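Local coordinates for putative acetoin utilization protein, acetoin dehydrogenase (Thermus thermophilus, PDB 5AWE) that is of unknown function but pairs two CBS domains with a C-terminal ACT domain, an architecture consistent with ligand-sensing regulation, at residues L46-D49 / K50-K53; V13-P16 / D17-V20. All coordinates share one frame; numbering follows the deposited sequence.

Interaction 1. Residues L46-D49 / K50-K53; sequences LVTD and KDLK
A capping box formed by Thr48 and Asp51 starts helix 49-53 where strand 42-48 of the first CBS domain ends, a worked example of how a helix N terminus is satisfied by the side chains at its own start. Thr48, the N-cap, holds OG1 between its backbone N and carbonyl carbon (chi1 68°), and from there the hydroxyl accepts from Asp51 N at 3.0 Å in a nearly straight bond. Asp51 returns the gesture: its OD1 takes a weak bond from Thr48 N at 3.3 Å. Behind the box the backbone is already helical, with Leu52 N bonded to Thr48 O at 3.1 Å, while the Leu52 side chain packs on Ile24 and Leu27 of helix 20-30. Within the first turn, Asp49 and Lys53, four residues apart, form a salt bridge. The lysine chain, bent at chi2 and chi4, folds back so that CD comes within 3.1 Å of Asp49 O. Lys53 also makes a cation-pi contact with Trp66 of a second subunit, which places this bridge at a subunit interface. Lacking the ammonium group, a methionine here would probably leave the Asp49 carboxylate without its positive mate and the tryptophan of the other subunit without its cation. Lys53 NZ meets Asp49 OD2 on its syn side at 2.6 Å, 27° out of the carboxylate plane.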
# COMPACT_ATOMS: atom_id res chain seq x y z
N LEU A 46 -8.35 -24.14 2.07
CA LEU A 46 -6.90 -24.06 2.17
C LEU A 46 -6.39 -22.76 1.58
O LEU A 46 -6.88 -22.31 0.53
CB LEU A 46 -6.25 -25.25 1.46
CG LEU A 46 -4.75 -25.50 1.66
CD1 LEU A 46 -3.97 -24.72 0.64
CD2 LEU A 46 -4.35 -25.10 3.07
N VAL A 47 -5.42 -22.15 2.25
CA VAL A 47 -4.84 -20.90 1.81
C VAL A 47 -3.31 -20.96 1.84
O VAL A 47 -2.73 -21.47 2.80
CB VAL A 47 -5.31 -19.71 2.69
CG1 VAL A 47 -6.79 -19.44 2.47
CG2 VAL A 47 -5.06 -20.02 4.14
N THR A 48 -2.68 -20.43 0.80
CA THR A 48 -1.24 -20.23 0.80
C THR A 48 -0.87 -18.77 1.08
O THR A 48 -1.71 -17.87 1.03
CB THR A 48 -0.61 -20.61 -0.54
OG1 THR A 48 -1.04 -19.68 -1.53
CG2 THR A 48 -1.03 -22.02 -0.94
N ASP A 49 0.41 -18.54 1.35
CA ASP A 49 0.94 -17.20 1.53
C ASP A 49 0.70 -16.40 0.25
O ASP A 49 0.34 -15.22 0.30
CB ASP A 49 2.44 -17.26 1.84
CG ASP A 49 2.98 -15.95 2.40
OD1 ASP A 49 2.67 -15.62 3.56
OD2 ASP A 49 3.73 -15.25 1.68
N LYS A 50 0.88 -17.04 -0.90
CA LYS A 50 0.58 -16.40 -2.18
C LYS A 50 -0.88 -15.94 -2.27
O LYS A 50 -1.15 -14.76 -2.48
CB LYS A 50 0.88 -17.34 -3.34
CG LYS A 50 2.24 -17.15 -3.98
CD LYS A 50 2.22 -17.61 -5.44
CE LYS A 50 1.31 -16.72 -6.28
NZ LYS A 50 1.13 -17.23 -7.67
N ASP A 51 -1.81 -16.88 -2.11
CA ASP A 51 -3.23 -16.56 -2.07
C ASP A 51 -3.51 -15.30 -1.23
O ASP A 51 -4.22 -14.40 -1.67
CB ASP A 51 -4.03 -17.73 -1.46
CG ASP A 51 -4.09 -18.95 -2.37
OD1 ASP A 51 -4.58 -20.00 -1.90
OD2 ASP A 51 -3.65 -18.87 -3.54
N LEU A 52 -2.94 -15.25 -0.03
CA LEU A 52 -3.16 -14.12 0.87
C LEU A 52 -2.57 -12.82 0.31
O LEU A 52 -3.23 -11.78 0.33
CB LEU A 52 -2.55 -14.41 2.24
CG LEU A 52 -3.37 -15.12 3.33
CD1 LEU A 52 -4.78 -15.45 2.84
CD2 LEU A 52 -2.61 -16.38 3.75
N LYS A 53 -1.34 -12.89 -0.18
CA LYS A 53 -0.64 -11.73 -0.73
C LYS A 53 -1.29 -11.21 -2.02
O LYS A 53 -1.39 -10.00 -2.20
CB LYS A 53 0.82 -12.10 -1.03
CG LYS A 53 1.79 -11.91 0.13
CD LYS A 53 1.27 -12.48 1.43
CE LYS A 53 2.31 -12.34 2.53
NZ LYS A 53 3.67 -12.65 2.01

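Interaction 2. Residues V13-P16 / D17-V20; sequences VVAP and DTPV
Thr18 closes a type I beta turn running from Ala15 to Thr18, in the loop that leads into helix 20-30 of the first CBS domain, and shows how one residue can grip the same carbonyl through both backbone and side chain. Thr18 N donates to Ala15 O at 2.8 Å, the i to i+3 bond that closes the turn, approaching from above the carbonyl plane. The hydroxyl adds a second bond: with OG1 placed beside its own backbone N (chi1 -57°), Thr18 OG1 donates to Ala15 O at 2.7 Å, only 19° from that plane. Two donors from one residue thus fix both the turn and the rotation of the threonine side chain. Asp17 and Pro16 occupy the corners. The proline ring rests on Val37 of strand 34-39 and restricts the backbone at the first corner. Asp17 directs its carboxylate out of the turn, where OD1 forms a salt bridge with NH2 of Arg78, in the loop after helix 65-74. Just before the turn, Val14 crosses the threonine obliquely, its CG2 lying 3.3 Å from Thr18 CG2.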
# COMPACT_ATOMS: atom_id res chain seq x y z
N VAL A 13 -3.54 -23.92 12.04
CA VAL A 13 -4.74 -23.81 11.24
C VAL A 13 -5.36 -22.45 11.50
O VAL A 13 -4.88 -21.70 12.34
CB VAL A 13 -5.77 -24.93 11.56
CG1 VAL A 13 -5.12 -26.29 11.41
CG2 VAL A 13 -6.32 -24.76 12.97
N VAL A 14 -6.42 -22.14 10.77
CA VAL A 14 -6.99 -20.82 10.84
C VAL A 14 -8.48 -21.02 10.62
O VAL A 14 -8.91 -22.11 10.22
CB VAL A 14 -6.33 -19.91 9.75
CG1 VAL A 14 -7.17 -19.89 8.49
CG2 VAL A 14 -6.08 -18.53 10.30
N ALA A 15 -9.28 -19.99 10.90
CA ALA A 15 -10.72 -20.06 10.69
C ALA A 15 -11.12 -19.15 9.52
O ALA A 15 -10.46 -18.14 9.26
CB ALA A 15 -11.46 -19.65 11.96
N PRO A 16 -12.21 -19.49 8.82
CA PRO A 16 -12.69 -18.70 7.68
C PRO A 16 -12.84 -17.20 7.96
O PRO A 16 -12.64 -16.37 7.06
CB PRO A 16 -14.02 -19.35 7.33
CG PRO A 16 -13.93 -20.74 7.90
CD PRO A 16 -13.13 -20.59 9.15
N ASP A 17 -13.20 -16.85 9.19
CA ASP A 17 -13.43 -15.46 9.54
C ASP A 17 -12.16 -14.79 10.02
O ASP A 17 -12.16 -13.60 10.35
CB ASP A 17 -14.52 -15.34 10.61
CG ASP A 17 -15.91 -15.64 10.07
OD1 ASP A 17 -16.08 -15.61 8.83
OD2 ASP A 17 -16.82 -15.89 10.89
N THR A 18 -11.07 -15.55 10.08
CA THR A 18 -9.76 -14.96 10.33
C THR A 18 -9.49 -13.89 9.27
O THR A 18 -9.69 -14.12 8.07
CB THR A 18 -8.65 -16.03 10.26
OG1 THR A 18 -8.93 -17.07 11.20
CG2 THR A 18 -7.29 -15.42 10.56
N PRO A 19 -9.04 -12.69 9.68
CA PRO A 19 -8.76 -11.63 8.70
C PRO A 19 -7.54 -12.01 7.87
O PRO A 19 -6.56 -12.53 8.41
CB PRO A 19 -8.51 -10.39 9.56
CG PRO A 19 -9.05 -10.72 10.92
CD PRO A 19 -8.86 -12.21 11.06
N VAL A 20 -7.60 -11.74 6.57
CA VAL A 20 -6.51 -12.07 5.67
C VAL A 20 -5.16 -11.61 6.22
O VAL A 20 -4.18 -12.35 6.18
CB VAL A 20 -6.73 -11.45 4.26
CG1 VAL A 20 -5.47 -11.59 3.40
CG2 VAL A 20 -7.89 -12.15 3.56

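In the fold
Read from the N terminus, interaction 2 comes first: the loop after strand 8-9 turns at residues 15-18 and delivers the chain into helix 20-30. The hairpin of strands 34-39 and 42-48 follows, and interaction 1 then carries its second strand into helix 49-53. Each contact closes only a short local turn, and the two stand in series, neither nesting nor crossing. Their centres are about 11 Å apart, one at the start of helix 20-30 and the other packed against that helix through Leu52, and Leu52 O packs on Val20 CG1 at 3.8 Å. Within one CBS domain they tie the entrance of helix 20-30 to helix 49-53, with Val77 against Val14 and Val47.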